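ORF98 PTP-2 (Cydia pomonella granulosis virus, PDB 6I28) is probably a dual-specificity protein phosphatase, removing phosphate from tyrosine and serine or threonine residues, perhaps of MAP kinases. Local coordinates at residues Y88-K92 / I93-H97; H103-G107 / V108-A112; A51-K54 / R55-L59; N123-Y127 / E128-Q132. All blocks are in the same frame, centred on the assembly; numbering follows the deposited sequence. Where two conformers were deposited one is given.

All four contacts are local, each lying within or beside a helix of the phosphatase domain. Contact 2 is the most buried and lies nearest the centre of the chain; there the signature loop is tied to helix 110-123 through a sulfur. Contacts 1 and 3 are partly exposed: contact 1 closes helix 82-95 with an aromatic stack and a salt bridge, while contact 3 takes in all of short helix 51-57 and the turn after it, with mostly backbone bonds and aliphatic packing. Contact 4 starts helix 127-137, which follows the helix begun in contact 2, and pairs a polar cap with apolar packing. Contacts 2 and 3 meet where H103 CE1 lies 3.8 Å from I53 CD1.

Contact 1 (Y88-K92 / I93-H97); sequences YLWLK and IHNEH
In the last turns of helix 82-95, W90 and H94, one turn apart, form an offset stack. The centroids of the indole five-membered ring and the imidazole lie 4.0 Å apart, with the planes tilted by 25°. W90 CG stands anti to the backbone N (chi1 -159°), which swings the indole alongside the helix toward its C-terminal end. H94 ND1 sits over one indole face, and H94 CB makes a CH-pi contact 3.8 Å from the centroid of the six-membered ring. The same ND1 reaches W90 O at the imidazole edge, a weak bond of 3.4 Å, while H94 N holds W90 O at 2.8 Å. This is i to i+4 packing where the helix runs out: L91 O accepts from N95 N at 3.0 Å and only weakly from E96 N, a widening to a pi-type turn before H97 takes positive phi. On another side of the helix, K92 and E96 run side by side, and K92 NZ bridges E96 OE1 at 2.8 Å from the syn side, 32° out of the carboxylate plane. E96 OE1 is shared with K98, its stronger partner, and K92 NZ also bridges D63. L89 and I93 face inward, against Y118 of helix 110-123 and V100.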
# COMPACT_ATOMS: atom_id res chain seq x y z
N TYR A 88 8.00 6.51 3.58
CA TYR A 88 7.96 5.60 4.71
C TYR A 88 8.23 4.16 4.28
O TYR A 88 9.09 3.45 4.84
CB TYR A 88 6.62 5.71 5.39
CG TYR A 88 6.47 4.87 6.62
CD1 TYR A 88 6.96 5.30 7.86
CD2 TYR A 88 5.88 3.62 6.56
CE1 TYR A 88 6.80 4.52 8.95
CE2 TYR A 88 5.71 2.84 7.68
CZ TYR A 88 6.17 3.30 8.89
OH TYR A 88 6.00 2.45 9.97
N LEU A 89 7.54 3.71 3.22
CA LEU A 89 7.80 2.35 2.77
C LEU A 89 9.26 2.17 2.36
O LEU A 89 9.90 1.18 2.70
CB LEU A 89 6.89 2.06 1.60
CG LEU A 89 5.38 1.96 1.94
CD1 LEU A 89 4.65 1.95 0.57
CD2 LEU A 89 5.02 0.77 2.74
N TRP A 90 9.78 3.11 1.57
CA TRP A 90 11.15 3.02 1.06
C TRP A 90 12.16 2.95 2.21
O TRP A 90 13.04 2.09 2.22
CB TRP A 90 11.39 4.19 0.11
CG TRP A 90 12.55 3.86 -0.84
CD1 TRP A 90 12.46 3.28 -2.10
CD2 TRP A 90 13.92 4.02 -0.57
NE1 TRP A 90 13.69 3.10 -2.62
CE2 TRP A 90 14.62 3.54 -1.70
CE3 TRP A 90 14.63 4.52 0.51
CZ2 TRP A 90 15.98 3.55 -1.77
CZ3 TRP A 90 15.97 4.53 0.44
CH2 TRP A 90 16.65 4.05 -0.70
N LEU A 91 11.95 3.74 3.26
CA LEU A 91 12.92 3.75 4.34
C LEU A 91 12.81 2.50 5.22
O LEU A 91 13.85 2.01 5.72
CB LEU A 91 12.75 5.04 5.16
CG LEU A 91 13.01 6.35 4.40
CD1 LEU A 91 12.42 7.56 5.14
CD2 LEU A 91 14.54 6.54 4.19
N LYS A 92 11.59 1.99 5.42
CA LYS A 92 11.43 0.74 6.17
C LYS A 92 11.97 -0.45 5.40
O LYS A 92 12.60 -1.34 5.98
CB LYS A 92 9.97 0.53 6.52
CG LYS A 92 9.49 1.53 7.63
CD LYS A 92 10.20 1.45 9.00
CE LYS A 92 9.70 2.55 9.91
NZ LYS A 92 10.37 2.43 11.25
N ILE A 93 11.75 -0.48 4.10
CA ILE A 93 12.21 -1.60 3.31
C ILE A 93 13.73 -1.54 3.12
O ILE A 93 14.43 -2.49 3.44
CB ILE A 93 11.45 -1.66 1.99
CG1 ILE A 93 9.99 -2.04 2.29
CG2 ILE A 93 12.06 -2.64 1.05
CD1 ILE A 93 9.06 -1.71 1.15
N HIS A 94 14.25 -0.42 2.61
CA HIS A 94 15.66 -0.34 2.22
C HIS A 94 16.59 0.00 3.38
O HIS A 94 17.73 -0.48 3.41
CB HIS A 94 15.80 0.69 1.09
CG HIS A 94 15.25 0.20 -0.19
ND1 HIS A 94 13.97 0.48 -0.61
CD2 HIS A 94 15.76 -0.67 -1.10
CE1 HIS A 94 13.74 -0.13 -1.76
NE2 HIS A 94 14.81 -0.83 -2.07
N ASN A 95 16.20 0.88 4.28
CA ASN A 95 17.12 1.25 5.35
C ASN A 95 16.96 0.41 6.61
O ASN A 95 17.94 0.20 7.34
CB ASN A 95 16.97 2.73 5.67
CG ASN A 95 17.37 3.62 4.49
OD1 ASN A 95 16.62 4.48 4.03
ND2 ASN A 95 18.55 3.38 3.96
N GLU A 96 15.77 -0.07 6.89
CA GLU A 96 15.54 -0.86 8.08
C GLU A 96 15.17 -2.29 7.77
O GLU A 96 15.09 -3.10 8.68
CB GLU A 96 14.43 -0.26 8.94
CG GLU A 96 14.63 1.17 9.18
CD GLU A 96 13.72 1.75 10.21
OE1 GLU A 96 12.78 1.06 10.62
OE2 GLU A 96 13.98 2.92 10.64
N HIS A 97 15.17 -2.69 6.50
CA HIS A 97 15.04 -4.11 6.06
C HIS A 97 13.82 -4.85 6.62
O HIS A 97 13.94 -6.05 6.88
CB HIS A 97 16.30 -4.87 6.47
CG HIS A 97 17.54 -4.29 5.86
ND1 HIS A 97 18.43 -3.58 6.59
CD2 HIS A 97 17.99 -4.29 4.60
CE1 HIS A 97 19.38 -3.15 5.81
NE2 HIS A 97 19.15 -3.58 4.59

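Contact 2 (H103-G107 / V108-A112); sequences HCHAG and VSRSA
C104 lies with its side chain against the first turn of helix 110-123: its CB packs on R110 CB at 3.7 Å, and its SG takes a nearly straight hydrogen bond from S111 N, 3.4 Å long with an N-H...S angle of 169°. SG is set between the backbone N and the carbonyl carbon (chi1 52°), which aims it across the loop at the helix. S111 OG lies 3.2 Å from the same sulfur, C104 SG, and 3.3 Å from G107 CA, so it packs against the loop backbone; G107 has positive phi, a conformation easy for glycine. The stretch from H103 to R110 reads as the HCX5R signature loop of protein tyrosine phosphatases, the P-loop, whose cysteine and arginine in this family act as nucleophile and phosphate binder, roles C104 and R110 probably share. H105 and R110 point the same way, H105 CD2 lying 3.7 Å from R110 NH2 with ring and guanidinium planes 62° apart. R110 NH1 makes a salt bridge with D47 and a hydrogen bond with C69 O, which help to orient the guanidinium; a calcium ion lies about 3 Å from the R110 side chain. H103 ND1 donates in its ring plane to a lone pair of C104 O at 3.0 Å, and its NE2 is bonded to S44, so both imidazole nitrogens are engaged. Further round the loop, A106 CB touches V108 CG2. The loop thus leaves strand 100-103, between strands 18-21 and 41-46, and runs into helix 110-123, with F146 of helix 144-151 against S109 and R110.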
# COMPACT_ATOMS: atom_id res chain seq x y z
N HIS A 103 -2.73 -2.23 4.86
CA HIS A 103 -4.10 -2.71 4.98
C HIS A 103 -5.10 -1.55 5.02
O HIS A 103 -4.81 -0.44 5.49
CB HIS A 103 -4.31 -3.58 6.24
CG HIS A 103 -4.58 -2.82 7.51
ND1 HIS A 103 -5.85 -2.50 7.95
CD2 HIS A 103 -3.73 -2.32 8.44
CE1 HIS A 103 -5.76 -1.84 9.10
NE2 HIS A 103 -4.49 -1.71 9.41
N CYS A 104 -6.30 -1.85 4.55
CA CYS A 104 -7.47 -1.01 4.71
C CYS A 104 -8.57 -1.88 5.32
O CYS A 104 -8.31 -2.62 6.29
CB CYS A 104 -7.85 -0.35 3.39
SG CYS A 104 -8.05 -1.39 1.95
N HIS A 105 -9.79 -1.81 4.80
CA HIS A 105 -10.87 -2.66 5.30
C HIS A 105 -11.07 -3.91 4.46
O HIS A 105 -11.25 -4.99 5.01
CB HIS A 105 -12.17 -1.86 5.39
CG HIS A 105 -12.24 -1.02 6.64
ND1 HIS A 105 -11.98 -1.53 7.89
CD2 HIS A 105 -12.50 0.29 6.82
CE1 HIS A 105 -12.11 -0.58 8.79
NE2 HIS A 105 -12.43 0.53 8.17
N ALA A 106 -10.99 -3.80 3.14
CA ALA A 106 -11.19 -4.93 2.24
C ALA A 106 -9.91 -5.38 1.56
O ALA A 106 -9.87 -6.49 1.01
CB ALA A 106 -12.23 -4.57 1.16
N GLY A 107 -8.85 -4.60 1.65
CA GLY A 107 -7.62 -4.95 0.97
C GLY A 107 -7.69 -5.03 -0.54
O GLY A 107 -6.90 -5.77 -1.14
N VAL A 108 -8.60 -4.27 -1.17
CA VAL A 108 -8.72 -4.29 -2.64
C VAL A 108 -8.59 -2.91 -3.27
O VAL A 108 -8.40 -2.85 -4.51
CB VAL A 108 -10.03 -4.96 -3.09
CG1 VAL A 108 -10.10 -6.46 -2.65
CG2 VAL A 108 -11.27 -4.17 -2.62
N SER A 109 -8.70 -1.81 -2.54
CA SER A 109 -8.68 -0.48 -3.15
C SER A 109 -7.68 0.47 -2.47
O SER A 109 -6.61 0.73 -3.03
CB SER A 109 -10.10 0.10 -3.14
OG SER A 109 -10.13 1.37 -3.79
N ARG A 110 -7.97 0.96 -1.26
CA ARG A 110 -7.03 1.89 -0.62
C ARG A 110 -5.63 1.29 -0.51
O ARG A 110 -4.66 1.85 -1.03
CB ARG A 110 -7.51 2.28 0.78
CG ARG A 110 -8.28 3.59 0.86
CD ARG A 110 -8.94 3.87 2.17
NE ARG A 110 -9.95 2.87 2.47
CZ ARG A 110 -10.83 2.94 3.45
NH1 ARG A 110 -10.89 3.99 4.25
NH2 ARG A 110 -11.69 1.94 3.60
N SER A 111 -5.51 0.16 0.22
CA SER A 111 -4.20 -0.47 0.45
C SER A 111 -3.57 -0.89 -0.87
O SER A 111 -2.35 -0.68 -1.10
CB SER A 111 -4.35 -1.66 1.40
OG SER A 111 -5.33 -2.58 0.89
N ALA A 112 -4.40 -1.44 -1.78
CA ALA A 112 -3.88 -1.88 -3.07
C ALA A 112 -3.31 -0.72 -3.88
O ALA A 112 -2.30 -0.87 -4.58
CB ALA A 112 -4.96 -2.58 -3.87

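Contact 3 (A51-K54 / R55-L59); sequences APIK and RALYL
R55 sends its CG anti to the backbone N (chi1 -168°) and bends at chi3 (-39°), folding the guanidinium back toward the start of helix 51-57. There A51 O, which accepts from R55 N at 2.8 Å, lies 4.0 Å above one guanidinium face, toward the rim of the group, a loose van der Waals approach. On the inner side, I53 and L57 run side by side, I53 CG2 meeting L57 CD1 at 4.0 Å; helix 51-57 is the connecting helix of the beta-alpha-beta unit from strand 41-46 to strand 64-68. L57 N bonds to I53 O at 3.0 Å, and A56 N to P52 O in the same i to i+4 pattern. Toward the C-terminal end K54 O accepts twice: from Y58 N at 2.9 Å and from a water at 2.9 Å. That water accepts in turn from L59 N, carrying the bonding one residue past the point where Y58 turns to positive phi. K54 itself extends away to bond H64 O through NZ. I53 and L57 thus pack the inner side on both strands and on helix 27-36 by apolar contact, whereas the C-terminal end is held by backbone bonds and a water.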
# COMPACT_ATOMS: atom_id res chain seq x y z
N ALA A 51 -6.41 3.25 17.01
CA ALA A 51 -5.73 3.00 18.28
C ALA A 51 -5.87 1.56 18.76
O ALA A 51 -4.90 1.02 19.32
CB ALA A 51 -6.26 3.98 19.33
N PRO A 52 -7.01 0.90 18.58
CA PRO A 52 -7.09 -0.51 18.98
C PRO A 52 -6.18 -1.41 18.17
O PRO A 52 -5.63 -2.38 18.70
CB PRO A 52 -8.56 -0.86 18.73
CG PRO A 52 -9.29 0.51 18.81
CD PRO A 52 -8.31 1.50 18.25
N ILE A 53 -6.05 -1.13 16.87
CA ILE A 53 -5.14 -1.94 16.06
C ILE A 53 -3.71 -1.70 16.51
O ILE A 53 -2.93 -2.65 16.65
CB ILE A 53 -5.31 -1.64 14.57
CG1 ILE A 53 -6.74 -1.91 14.14
CG2 ILE A 53 -4.39 -2.51 13.77
CD1 ILE A 53 -7.01 -1.54 12.72
N LYS A 54 -3.33 -0.43 16.71
CA LYS A 54 -1.99 -0.12 17.21
C LYS A 54 -1.73 -0.83 18.53
O LYS A 54 -0.67 -1.41 18.74
CB LYS A 54 -1.82 1.39 17.40
CG LYS A 54 -1.61 2.13 16.12
CD LYS A 54 -0.91 3.50 16.26
CE LYS A 54 -0.54 4.05 14.85
NZ LYS A 54 0.42 5.19 14.84
N ARG A 55 -2.70 -0.78 19.45
CA ARG A 55 -2.51 -1.39 20.75
C ARG A 55 -2.35 -2.90 20.63
O ARG A 55 -1.47 -3.49 21.26
CB ARG A 55 -3.69 -1.04 21.66
CG ARG A 55 -3.44 -1.41 23.14
CD ARG A 55 -4.42 -0.69 24.12
NE ARG A 55 -4.67 0.68 23.69
CZ ARG A 55 -5.87 1.20 23.47
NH1 ARG A 55 -6.96 0.47 23.68
NH2 ARG A 55 -5.98 2.45 23.06
N ALA A 56 -3.16 -3.54 19.80
CA ALA A 56 -3.13 -5.00 19.76
C ALA A 56 -1.86 -5.49 19.10
O ALA A 56 -1.28 -6.48 19.54
CB ALA A 56 -4.36 -5.54 19.04
N LEU A 57 -1.42 -4.81 18.03
CA LEU A 57 -0.18 -5.22 17.37
C LEU A 57 1.05 -4.88 18.20
O LEU A 57 2.03 -5.64 18.23
CB LEU A 57 -0.07 -4.56 16.01
CG LEU A 57 -1.17 -4.92 15.00
CD1 LEU A 57 -0.80 -4.34 13.68
CD2 LEU A 57 -1.31 -6.41 14.89
N TYR A 58 1.03 -3.72 18.85
CA TYR A 58 2.06 -3.31 19.79
C TYR A 58 3.45 -3.27 19.15
O TYR A 58 4.43 -3.73 19.72
CB TYR A 58 2.09 -4.19 21.05
CG TYR A 58 2.46 -3.38 22.25
CD1 TYR A 58 1.52 -2.59 22.88
CD2 TYR A 58 3.76 -3.39 22.76
CE1 TYR A 58 1.86 -1.84 23.98
CE2 TYR A 58 4.09 -2.65 23.87
CZ TYR A 58 3.15 -1.88 24.47
OH TYR A 58 3.48 -1.15 25.60
N LEU A 59 3.53 -2.67 17.98
CA LEU A 59 4.81 -2.66 17.31
C LEU A 59 5.66 -1.56 17.88
O LEU A 59 5.13 -0.65 18.52
CB LEU A 59 4.63 -2.49 15.80
CG LEU A 59 3.86 -3.61 15.10
CD1 LEU A 59 3.33 -3.16 13.83
CD2 LEU A 59 4.76 -4.82 14.87
O HOH W 1 1.40 -1.16 16.67

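Contact 4 (N123-Y127 / E128-Q132); sequences NQIDY and EQAFQ
Y127 buries the most surface in this contact at the start of helix 127-137, and I125 packs across on Q129. F131, one turn on from Y127, sets its CB over one face of the Y127 ring, 4.0 Å from the centroid, a CH-pi contact close to the ring normal. Both aromatic side chains have CG anti to the backbone N (chi1 170° for Y127), running out on the same flank of the helix; their rings are near parallel but slid apart and barely overlap, the Y127 OH coming to 3.6 Å from F131 CD1. Behind them F131 N grips Y127 O in a short bond of 2.7 Å. The Y127 ring is buried against I116 of helix 110-123 and V147 and L150 of helix 144-151. I125, just ahead of the helix, faces Q129 and A130. Its CG2 lies 3.8 Å from Q129 NE2, the two side chains crossing at about a right angle, and its CD1 meets A130 CB at 4.1 Å. D126, the residue between I125 and Y127 in the chain, caps the helix: its OD1 takes Q129 N at 2.9 Å on the syn side, 29° out of the carboxylate plane, and its main-chain O takes A130 N. A water accepts from D126 N and donates to Q129 OE1, so the N3 side chain reaches the N-cap amide through water, not by the direct bond of a capping box. With the Asp N-cap at D126 and the I125-A130 contact spanning N' to N4, the helix start resembles a hydrophobic staple, with a small N4 partner.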
# COMPACT_ATOMS: atom_id res chain seq x y z
N ASN A 123 10.02 0.45 -9.56
CA ASN A 123 10.38 -0.25 -10.80
C ASN A 123 10.31 0.65 -12.02
O ASN A 123 10.80 0.26 -13.07
CB ASN A 123 9.47 -1.46 -10.99
CG ASN A 123 9.79 -2.57 -10.02
OD1 ASN A 123 10.71 -3.34 -10.24
ND2 ASN A 123 9.07 -2.63 -8.93
N GLN A 124 9.78 1.86 -11.88
CA GLN A 124 9.56 2.77 -12.99
C GLN A 124 8.79 2.04 -14.08
O GLN A 124 9.28 1.87 -15.21
CB GLN A 124 10.87 3.36 -13.50
CG GLN A 124 11.46 4.29 -12.52
CD GLN A 124 10.66 5.57 -12.40
OE1 GLN A 124 10.48 6.29 -13.38
NE2 GLN A 124 10.21 5.86 -11.19
N ILE A 125 7.60 1.57 -13.73
CA ILE A 125 6.69 0.92 -14.65
C ILE A 125 5.31 1.55 -14.50
O ILE A 125 4.98 2.14 -13.48
CB ILE A 125 6.60 -0.62 -14.45
CG1 ILE A 125 6.02 -1.00 -13.08
CG2 ILE A 125 7.97 -1.26 -14.54
CD1 ILE A 125 5.99 -2.55 -12.80
N ASP A 126 4.47 1.43 -15.54
CA ASP A 126 3.22 2.18 -15.53
C ASP A 126 2.14 1.46 -14.72
O ASP A 126 2.34 0.35 -14.21
CB ASP A 126 2.72 2.41 -16.96
CG ASP A 126 2.34 1.14 -17.65
OD1 ASP A 126 2.36 0.02 -17.09
OD2 ASP A 126 2.01 1.25 -18.82
N TYR A 127 0.97 2.10 -14.60
CA TYR A 127 -0.07 1.55 -13.75
C TYR A 127 -0.51 0.16 -14.20
O TYR A 127 -0.61 -0.76 -13.38
CB TYR A 127 -1.27 2.46 -13.69
CG TYR A 127 -2.46 1.81 -13.02
CD1 TYR A 127 -2.55 1.76 -11.65
CD2 TYR A 127 -3.49 1.21 -13.76
CE1 TYR A 127 -3.60 1.17 -11.02
CE2 TYR A 127 -4.59 0.61 -13.09
CZ TYR A 127 -4.62 0.60 -11.72
OH TYR A 127 -5.66 0.01 -11.04
N GLU A 128 -0.78 -0.01 -15.49
CA GLU A 128 -1.33 -1.29 -15.94
C GLU A 128 -0.35 -2.43 -15.69
O GLU A 128 -0.74 -3.51 -15.27
CB GLU A 128 -1.71 -1.22 -17.42
CG GLU A 128 -3.22 -0.95 -17.65
CD GLU A 128 -4.11 -2.08 -17.15
OE1 GLU A 128 -3.79 -3.26 -17.46
OE2 GLU A 128 -5.12 -1.80 -16.44
N GLN A 129 0.95 -2.20 -15.90
CA GLN A 129 1.94 -3.24 -15.61
C GLN A 129 2.00 -3.55 -14.11
O GLN A 129 2.04 -4.71 -13.70
CB GLN A 129 3.32 -2.82 -16.10
CG GLN A 129 4.27 -3.98 -16.22
CD GLN A 129 5.59 -3.57 -16.81
OE1 GLN A 129 5.68 -2.62 -17.58
NE2 GLN A 129 6.64 -4.28 -16.42
N ALA A 130 2.06 -2.51 -13.26
CA ALA A 130 2.09 -2.80 -11.85
C ALA A 130 0.79 -3.42 -11.37
O ALA A 130 0.80 -4.25 -10.46
CB ALA A 130 2.39 -1.52 -11.07
N PHE A 131 -0.35 -2.97 -11.91
CA PHE A 131 -1.62 -3.50 -11.46
C PHE A 131 -1.69 -4.99 -11.77
O PHE A 131 -2.05 -5.80 -10.92
CB PHE A 131 -2.77 -2.73 -12.10
CG PHE A 131 -4.09 -3.47 -12.04
CD1 PHE A 131 -4.85 -3.53 -10.90
CD2 PHE A 131 -4.56 -4.11 -13.16
CE1 PHE A 131 -6.06 -4.23 -10.88
CE2 PHE A 131 -5.75 -4.82 -13.15
CZ PHE A 131 -6.49 -4.89 -12.03
N GLN A 132 -1.36 -5.37 -13.00
CA GLN A 132 -1.39 -6.80 -13.31
C GLN A 132 -0.47 -7.61 -12.42
O GLN A 132 -0.84 -8.71 -11.98
CB GLN A 132 -1.07 -7.04 -14.80
CG GLN A 132 -2.05 -6.34 -15.77
CD GLN A 132 -3.44 -7.03 -15.86
OE1 GLN A 132 -4.44 -6.40 -16.21
NE2 GLN A 132 -3.49 -8.31 -15.52
O HOH W 2 5.74 0.43 -17.83